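Local atomic coordinates of putative uncharacterized protein (Dictyostelium purpureum, PDB entry 4R12), a protein that is probably, as nicastrin, an essential subunit of the gamma-secretase complex, which cleaves integral membrane proteins such as Notch receptors within the membrane. Residues A[208-213]-A[313-318]; A[283-288]-A[308-313]; A[172-177]-A[581-586]. All blocks are in the same frame, centred on the assembly; numbering follows the deposited sequence.

Contact 1: A[208-213]-A[313-318]; sequences IDKEKE and QINFTK. With NAG (2-acetamido-2-deoxy-beta-D-glucopyranose), chain B.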
# COMPACT_ATOMS: atom_id res chain seq x y z
N ILE A 208 3.75 -26.25 -9.22
CA ILE A 208 5.08 -26.19 -8.64
C ILE A 208 5.59 -27.61 -8.37
O ILE A 208 4.87 -28.45 -7.82
CB ILE A 208 5.10 -25.34 -7.35
CG1 ILE A 208 4.97 -23.85 -7.71
CG2 ILE A 208 6.37 -25.57 -6.55
CD1 ILE A 208 4.64 -22.96 -6.52
N ASP A 209 6.81 -27.88 -8.82
CA ASP A 209 7.49 -29.16 -8.59
C ASP A 209 7.89 -29.24 -7.12
O ASP A 209 8.78 -28.51 -6.68
CB ASP A 209 8.71 -29.27 -9.52
CG ASP A 209 9.44 -30.61 -9.41
OD1 ASP A 209 9.12 -31.42 -8.52
OD2 ASP A 209 10.36 -30.82 -10.22
N LYS A 210 7.27 -30.13 -6.35
CA LYS A 210 7.53 -30.10 -4.91
C LYS A 210 8.92 -30.64 -4.54
O LYS A 210 9.29 -30.65 -3.38
CB LYS A 210 6.45 -30.84 -4.12
CG LYS A 210 5.91 -29.98 -2.95
CD LYS A 210 4.72 -30.60 -2.20
CE LYS A 210 5.17 -31.40 -0.98
NZ LYS A 210 4.34 -31.13 0.24
N GLU A 211 9.70 -31.05 -5.54
CA GLU A 211 11.08 -31.48 -5.32
C GLU A 211 12.09 -30.36 -5.53
O GLU A 211 13.26 -30.49 -5.17
CB GLU A 211 11.42 -32.65 -6.24
CG GLU A 211 10.64 -33.92 -5.97
CD GLU A 211 10.97 -35.02 -6.95
OE1 GLU A 211 11.56 -34.71 -8.02
OE2 GLU A 211 10.65 -36.19 -6.66
N LYS A 212 11.66 -29.26 -6.14
CA LYS A 212 12.56 -28.16 -6.43
C LYS A 212 12.58 -27.16 -5.28
O LYS A 212 11.61 -27.04 -4.54
CB LYS A 212 12.18 -27.45 -7.74
CG LYS A 212 12.56 -28.19 -9.04
CD LYS A 212 12.31 -27.29 -10.25
CE LYS A 212 12.55 -28.01 -11.58
NZ LYS A 212 12.42 -27.06 -12.73
N GLU A 213 13.68 -26.43 -5.15
CA GLU A 213 13.74 -25.32 -4.21
C GLU A 213 12.98 -24.12 -4.78
O GLU A 213 12.84 -23.99 -5.99
CB GLU A 213 15.19 -24.94 -3.92
CG GLU A 213 15.96 -26.04 -3.19
CD GLU A 213 17.38 -25.63 -2.86
OE1 GLU A 213 17.86 -24.64 -3.44
OE2 GLU A 213 18.01 -26.29 -2.00
N GLN A 313 0.82 -26.89 -3.17
CA GLN A 313 2.05 -26.68 -3.93
C GLN A 313 3.24 -26.11 -3.17
O GLN A 313 4.39 -26.28 -3.59
CB GLN A 313 1.77 -25.76 -5.11
CG GLN A 313 0.71 -26.24 -6.07
CD GLN A 313 0.59 -25.34 -7.27
OE1 GLN A 313 1.59 -25.00 -7.90
NE2 GLN A 313 -0.63 -24.92 -7.58
N ILE A 314 2.98 -25.38 -2.09
CA ILE A 314 4.06 -24.64 -1.46
C ILE A 314 4.47 -25.28 -0.15
O ILE A 314 3.69 -25.40 0.79
CB ILE A 314 3.71 -23.15 -1.24
CG1 ILE A 314 3.48 -22.47 -2.60
CG2 ILE A 314 4.85 -22.43 -0.51
CD1 ILE A 314 3.08 -21.01 -2.48
N ASN A 315 5.71 -25.74 -0.09
CA ASN A 315 6.33 -26.25 1.12
C ASN A 315 7.24 -25.19 1.70
O ASN A 315 8.17 -24.83 1.08
CB ASN A 315 7.12 -27.51 0.79
CG ASN A 315 7.78 -28.14 2.00
OD1 ASN A 315 7.98 -27.51 3.00
ND2 ASN A 315 8.14 -29.39 1.87
N PHE A 316 6.92 -24.69 2.87
CA PHE A 316 7.68 -23.62 3.47
C PHE A 316 9.15 -23.90 3.47
O PHE A 316 9.93 -23.06 3.15
CB PHE A 316 7.22 -23.34 4.89
CG PHE A 316 7.95 -22.21 5.55
CD1 PHE A 316 7.54 -20.93 5.40
CD2 PHE A 316 9.03 -22.44 6.34
CE1 PHE A 316 8.19 -19.90 5.99
CE2 PHE A 316 9.69 -21.43 6.96
CZ PHE A 316 9.27 -20.14 6.78
N THR A 317 9.52 -25.11 3.81
CA THR A 317 10.91 -25.46 3.94
C THR A 317 11.65 -25.52 2.62
O THR A 317 12.84 -25.46 2.63
CB THR A 317 11.11 -26.73 4.77
OG1 THR A 317 10.62 -27.84 4.05
CG2 THR A 317 10.38 -26.64 6.04
N LYS A 318 10.95 -25.62 1.51
CA LYS A 318 11.57 -25.52 0.20
C LYS A 318 11.93 -24.11 -0.23
O LYS A 318 12.63 -23.94 -1.20
CB LYS A 318 10.70 -26.11 -0.87
CG LYS A 318 10.54 -27.59 -0.84
CD LYS A 318 11.82 -28.34 -1.09
CE LYS A 318 11.58 -29.81 -0.82
NZ LYS A 318 12.43 -30.71 -1.61
C1 NAG B . 9.13 -30.02 2.69
C2 NAG B . 8.77 -31.48 2.79
C3 NAG B . 9.81 -32.31 3.50
C4 NAG B . 11.24 -31.84 3.35
C5 NAG B . 11.37 -30.35 3.13
C6 NAG B . 12.73 -29.94 2.67
C7 NAG B . 6.59 -32.37 3.10
C8 NAG B . 5.27 -32.13 3.72
N2 NAG B . 7.56 -31.62 3.54
O3 NAG B . 9.73 -33.65 3.05
O4 NAG B . 11.69 -32.09 4.66
O5 NAG B . 10.43 -29.96 2.16
O6 NAG B . 13.04 -30.58 1.46
O7 NAG B . 6.76 -33.20 2.25
O HOH W 1 8.25 -30.64 -0.55
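Ile-208 lays its branched side chain across that of Gln-313 at about a right angle, with CG2 3.6 Å from Gln-313 O. At its tip, Ile-208 CD1 reaches Ile-314 CG1 at 4.1 Å. The Gln-313 chain is extended beyond CG, and its OE1 accepts a nearly straight hydrogen bond (167° at the hydrogen) from Ile-208 N at 2.8 Å. The donor stands 34° off the plane of the amide. Asn-542 ND2 donates to the same OE1, so two N-H groups grip this buried oxygen.

Farther along, the aliphatic part of Lys-318 runs beside the backbone of the 209-212 type I turn, CD lying 3.7 Å from Lys-212 O. Next to it a water donates to Lys-210 O at 3.0 Å and accepts from Asn-315 ND2. That same nitrogen carries the sugar, through a 1.4 Å bond from Asn-315 ND2 to NAG C1. Asn-315 OD1 is turned back to accept from Thr-317 N, 3.0 Å away.

The latter bond closes an Asx turn that starts at the glycosylated asparagine, and two loops, each leading into a strand of the nicastrin large lobe (214-220 and 319-325), meet at this N-glycosylation site.

Contact 2: A[283-288]-A[308-313]; sequences NDLLNF and LAFQTQ
Phe-310 points the edge of its ring at the face of Phe-288, an offset edge-to-face pair with centroids 5.5 Å apart and planes at 67°. The atom that does the touching is Phe-310 CZ. It sits over one face of the Phe-288 ring, displaced toward the rim, and approaches Phe-288 CD2 to 3.8 Å. Phe-288 CG is anti to its backbone N, while Phe-310 CG lies between its own N and carbonyl carbon (chi1 72°). His-546, outside the two segments, makes a second edge-to-face pair with Phe-310.

Aliphatic groups close in around the two rings. Leu-308 CD2 comes obliquely to Phe-288 CE2 at 3.7 Å, and Leu-285 CD2 lies at the edge of the Phe-310 ring, 4.3 Å from its CD1. What is joined here is the C-terminal end of helix 276-287, where Phe-288 is the first residue to leave helical geometry, and the short helix 309-313, with Leu-308 at its N-cap position. Both belong to the nicastrin large lobe, whose sequence places it in the clan of zinc exopeptidases.

Polar groups take part mainly through their carbon atoms or at a ring edge. Asp-284 CB packs on Phe-310 CE1 at 3.7 Å, and the plane of the carboxylate is turned only 19° from that of the ring. Asp-284 OD2 is held by Arg-305 in a salt bridge and by His-546 in a hydrogen bond, so this oxygen of the buried acid is satisfied. Gln-311 brings NE2 to the edge of the Phe-288 ring, 3.6 Å from CD2.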
# COMPACT_ATOMS: atom_id res chain seq x y z
N ASN A 283 1.70 -18.39 8.31
CA ASN A 283 0.94 -19.18 9.27
C ASN A 283 0.21 -20.34 8.58
O ASN A 283 0.20 -21.46 9.09
CB ASN A 283 -0.06 -18.31 10.02
CG ASN A 283 -0.71 -19.04 11.18
OD1 ASN A 283 -0.02 -19.50 12.08
ND2 ASN A 283 -2.03 -19.14 11.17
N ASP A 284 -0.37 -20.07 7.42
CA ASP A 284 -1.08 -21.11 6.69
C ASP A 284 -0.13 -22.17 6.13
O ASP A 284 -0.42 -23.36 6.16
CB ASP A 284 -1.93 -20.51 5.57
CG ASP A 284 -3.30 -20.03 6.06
OD1 ASP A 284 -3.58 -20.20 7.27
OD2 ASP A 284 -4.09 -19.51 5.25
N LEU A 285 1.02 -21.73 5.63
CA LEU A 285 2.02 -22.67 5.14
C LEU A 285 2.45 -23.68 6.21
O LEU A 285 2.68 -24.84 5.92
CB LEU A 285 3.26 -21.93 4.64
CG LEU A 285 3.08 -21.09 3.38
CD1 LEU A 285 4.43 -20.55 2.94
CD2 LEU A 285 2.43 -21.93 2.28
N LEU A 286 2.56 -23.21 7.45
CA LEU A 286 3.11 -24.03 8.52
C LEU A 286 2.04 -24.77 9.31
O LEU A 286 2.31 -25.83 9.87
CB LEU A 286 3.94 -23.17 9.47
CG LEU A 286 5.19 -22.49 8.90
CD1 LEU A 286 5.74 -21.49 9.91
CD2 LEU A 286 6.25 -23.52 8.53
N ASN A 287 0.83 -24.22 9.35
CA ASN A 287 -0.17 -24.70 10.31
C ASN A 287 -1.54 -25.08 9.76
O ASN A 287 -2.33 -25.68 10.47
CB ASN A 287 -0.37 -23.63 11.39
CG ASN A 287 0.89 -23.34 12.14
OD1 ASN A 287 1.66 -24.24 12.46
ND2 ASN A 287 1.14 -22.06 12.41
N PHE A 288 -1.83 -24.73 8.51
CA PHE A 288 -3.20 -24.91 8.05
C PHE A 288 -3.61 -26.37 7.95
O PHE A 288 -2.88 -27.20 7.40
CB PHE A 288 -3.43 -24.23 6.69
CG PHE A 288 -4.84 -24.34 6.20
CD1 PHE A 288 -5.84 -23.57 6.75
CD2 PHE A 288 -5.16 -25.23 5.18
CE1 PHE A 288 -7.15 -23.68 6.31
CE2 PHE A 288 -6.47 -25.33 4.72
CZ PHE A 288 -7.46 -24.56 5.28
N LEU A 308 -6.90 -23.42 -2.33
CA LEU A 308 -6.01 -24.28 -1.56
C LEU A 308 -4.67 -24.55 -2.25
O LEU A 308 -3.91 -25.42 -1.82
CB LEU A 308 -6.70 -25.61 -1.24
CG LEU A 308 -7.85 -25.55 -0.24
CD1 LEU A 308 -8.57 -26.89 -0.14
CD2 LEU A 308 -7.34 -25.11 1.12
N ALA A 309 -4.36 -23.81 -3.31
CA ALA A 309 -3.13 -24.02 -4.06
C ALA A 309 -1.90 -23.93 -3.17
O ALA A 309 -0.95 -24.69 -3.32
CB ALA A 309 -3.02 -23.03 -5.21
N PHE A 310 -1.94 -23.00 -2.21
CA PHE A 310 -0.83 -22.81 -1.29
C PHE A 310 -0.51 -24.10 -0.53
O PHE A 310 0.65 -24.42 -0.28
CB PHE A 310 -1.11 -21.67 -0.30
CG PHE A 310 -2.15 -22.00 0.75
CD1 PHE A 310 -1.78 -22.59 1.96
CD2 PHE A 310 -3.49 -21.73 0.53
CE1 PHE A 310 -2.73 -22.90 2.92
CE2 PHE A 310 -4.45 -22.03 1.49
CZ PHE A 310 -4.07 -22.62 2.68
N GLN A 311 -1.55 -24.83 -0.16
CA GLN A 311 -1.37 -26.06 0.61
C GLN A 311 -0.88 -27.16 -0.31
O GLN A 311 0.00 -27.94 0.05
CB GLN A 311 -2.67 -26.49 1.29
CG GLN A 311 -2.51 -27.74 2.16
CD GLN A 311 -3.84 -28.25 2.70
OE1 GLN A 311 -4.79 -28.48 1.94
NE2 GLN A 311 -3.91 -28.42 4.01
N THR A 312 -1.45 -27.20 -1.50
CA THR A 312 -1.12 -28.21 -2.49
C THR A 312 0.32 -28.11 -2.99
O THR A 312 0.99 -29.13 -3.20
CB THR A 312 -2.08 -28.11 -3.70
OG1 THR A 312 -3.44 -28.22 -3.25
CG2 THR A 312 -1.80 -29.21 -4.72
N GLN A 313 0.82 -26.89 -3.17
CA GLN A 313 2.05 -26.68 -3.93
C GLN A 313 3.24 -26.11 -3.17
O GLN A 313 4.39 -26.28 -3.59
CB GLN A 313 1.77 -25.76 -5.11
CG GLN A 313 0.71 -26.24 -6.07
CD GLN A 313 0.59 -25.34 -7.27
OE1 GLN A 313 1.59 -25.00 -7.90
NE2 GLN A 313 -0.63 -24.92 -7.58

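Contact 3: A[172-177]-A[581-586]; sequences ELDSFM and ALKVFK
Glu-172 and Lys-583 pair across two antiparallel strands, bonded through both backbones: Glu-172 N donates to Lys-583 O at 2.8 Å and Lys-583 N returns a bond to Glu-172 O at 2.9 Å. This beta ladder joins strand 169-174 of the small lobe to the C-terminal strand 581-586, the short axes running at 170°. Asp-174 and Ala-581 form the next hydrogen-bonded pair, with Asp-174 N giving a nearly straight bond (171° at the hydrogen) to Ala-581 O.

Between them sits the non-hydrogen-bonded pair Leu-173 and Leu-582. Their side chains lie side by side and point the same way, the CD1 atoms of Leu-173 and Leu-582 3.7 Å apart. Phe-144 of strand 143-146 packs against both leucines on this face.

The other face carries the charges. Lys-583 crosses Asp-174 at about a right angle. Lys-583 NZ makes a salt bridge with Asp-174 OD2 at 3.4 Å, weak as a hydrogen bond, while Glu-172 OE2 stays 4.1 Å from Lys-583 NZ, beyond a salt bridge. Glu-172 OE2 and Asp-174 OD1 are only 2.7 Å apart, so one acid may hold a proton.

Strand 43-50 pairs with the other edge of strand 169-174. Phe-585 CG lies between its backbone N and carbonyl carbon (chi1 55°), and the ring edge faces Glu-172, CE2 standing 3.5 Å from Glu-172 N.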
# COMPACT_ATOMS: atom_id res chain seq x y z
N GLU A 172 -19.63 22.88 4.18
CA GLU A 172 -20.02 21.80 5.08
C GLU A 172 -19.28 20.52 4.71
O GLU A 172 -19.24 20.12 3.55
CB GLU A 172 -21.53 21.56 5.05
CG GLU A 172 -21.96 20.28 5.76
CD GLU A 172 -23.47 20.13 5.84
OE1 GLU A 172 -24.16 21.16 5.96
OE2 GLU A 172 -23.96 18.98 5.80
N LEU A 173 -18.71 19.88 5.73
CA LEU A 173 -18.00 18.62 5.58
C LEU A 173 -18.77 17.48 6.27
O LEU A 173 -18.95 17.48 7.49
CB LEU A 173 -16.58 18.73 6.17
CG LEU A 173 -15.48 19.53 5.45
CD1 LEU A 173 -15.83 21.01 5.30
CD2 LEU A 173 -14.14 19.37 6.19
N ASP A 174 -19.22 16.51 5.48
CA ASP A 174 -19.90 15.32 5.98
C ASP A 174 -18.99 14.10 5.90
O ASP A 174 -18.63 13.66 4.80
CB ASP A 174 -21.18 15.04 5.18
CG ASP A 174 -22.13 16.21 5.16
OD1 ASP A 174 -22.37 16.80 6.23
OD2 ASP A 174 -22.63 16.54 4.06
N SER A 175 -18.62 13.56 7.05
CA SER A 175 -17.86 12.32 7.11
C SER A 175 -18.05 11.68 8.47
O SER A 175 -17.12 11.56 9.25
CB SER A 175 -16.37 12.58 6.83
OG SER A 175 -15.78 13.41 7.82
N PHE A 176 -19.29 11.27 8.75
CA PHE A 176 -19.61 10.68 10.04
C PHE A 176 -19.13 9.25 10.14
O PHE A 176 -19.57 8.39 9.38
CB PHE A 176 -21.11 10.72 10.33
CG PHE A 176 -21.46 10.08 11.65
CD1 PHE A 176 -21.13 10.72 12.83
CD2 PHE A 176 -22.07 8.84 11.70
CE1 PHE A 176 -21.42 10.14 14.06
CE2 PHE A 176 -22.38 8.25 12.93
CZ PHE A 176 -22.05 8.90 14.10
N MET A 177 -18.24 9.00 11.11
CA MET A 177 -17.67 7.69 11.34
C MET A 177 -18.43 6.97 12.44
O MET A 177 -18.45 7.42 13.59
CB MET A 177 -16.18 7.81 11.70
CG MET A 177 -15.34 8.49 10.61
SD MET A 177 -15.14 7.45 9.15
CE MET A 177 -15.38 8.66 7.84
N ALA A 581 -19.14 13.75 1.97
CA ALA A 581 -19.45 14.85 1.06
C ALA A 581 -18.90 16.20 1.51
O ALA A 581 -18.78 16.50 2.71
CB ALA A 581 -20.96 14.96 0.86
N LEU A 582 -18.56 17.03 0.53
CA LEU A 582 -18.07 18.37 0.76
C LEU A 582 -18.90 19.35 -0.06
O LEU A 582 -18.98 19.25 -1.29
CB LEU A 582 -16.58 18.47 0.40
CG LEU A 582 -15.82 19.79 0.50
CD1 LEU A 582 -16.32 20.67 1.63
CD2 LEU A 582 -14.35 19.48 0.72
N LYS A 583 -19.52 20.30 0.62
CA LYS A 583 -20.40 21.26 -0.03
C LYS A 583 -19.95 22.67 0.30
O LYS A 583 -19.55 22.96 1.43
CB LYS A 583 -21.85 21.05 0.41
CG LYS A 583 -22.33 19.61 0.33
CD LYS A 583 -23.58 19.38 1.17
CE LYS A 583 -24.00 17.92 1.17
NZ LYS A 583 -25.13 17.65 2.10
N VAL A 584 -20.02 23.56 -0.69
CA VAL A 584 -19.70 24.96 -0.48
C VAL A 584 -20.95 25.79 -0.79
O VAL A 584 -21.77 25.40 -1.62
CB VAL A 584 -18.50 25.40 -1.35
CG1 VAL A 584 -18.31 26.90 -1.33
CG2 VAL A 584 -17.23 24.72 -0.84
N PHE A 585 -21.11 26.90 -0.08
CA PHE A 585 -22.31 27.72 -0.16
C PHE A 585 -22.02 29.11 0.37
O PHE A 585 -21.02 29.31 1.07
CB PHE A 585 -23.44 27.07 0.64
CG PHE A 585 -23.07 26.79 2.07
CD1 PHE A 585 -23.27 27.74 3.05
CD2 PHE A 585 -22.49 25.58 2.42
CE1 PHE A 585 -22.92 27.50 4.36
CE2 PHE A 585 -22.13 25.33 3.73
CZ PHE A 585 -22.34 26.29 4.71
N LYS A 586 -22.87 30.08 0.06
CA LYS A 586 -22.71 31.40 0.65
C LYS A 586 -23.55 31.51 1.92
O LYS A 586 -24.68 31.04 1.97
CB LYS A 586 -23.08 32.51 -0.34
CG LYS A 586 -21.84 33.14 -0.98
CD LYS A 586 -22.16 34.39 -1.79
CE LYS A 586 -20.87 35.09 -2.22
NZ LYS A 586 -21.13 36.24 -3.14

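Contacts 1 and 2 are neighbours, their centres about 11 Å apart, and Gln-313 belongs to both: it ends the short helix of contact 2 and supplies the amide that holds Ile-208 in contact 1. They also touch, Ile-314 CG2 lying 3.7 Å from Leu-285 CD2. Contact 3 lies on the opposite side of the chain's centre, about 54 Å from contact 1 between centres. All three are partly buried, but only contact 1 has exposed residues among those that touch, beside its glycan. Loops, water and sugar mark contact 1, aromatic packing where helix 276-287 ends against helix 309-313 marks contact 2, and regular backbone bonding contact 3, which ties the chain's last strand to its small lobe.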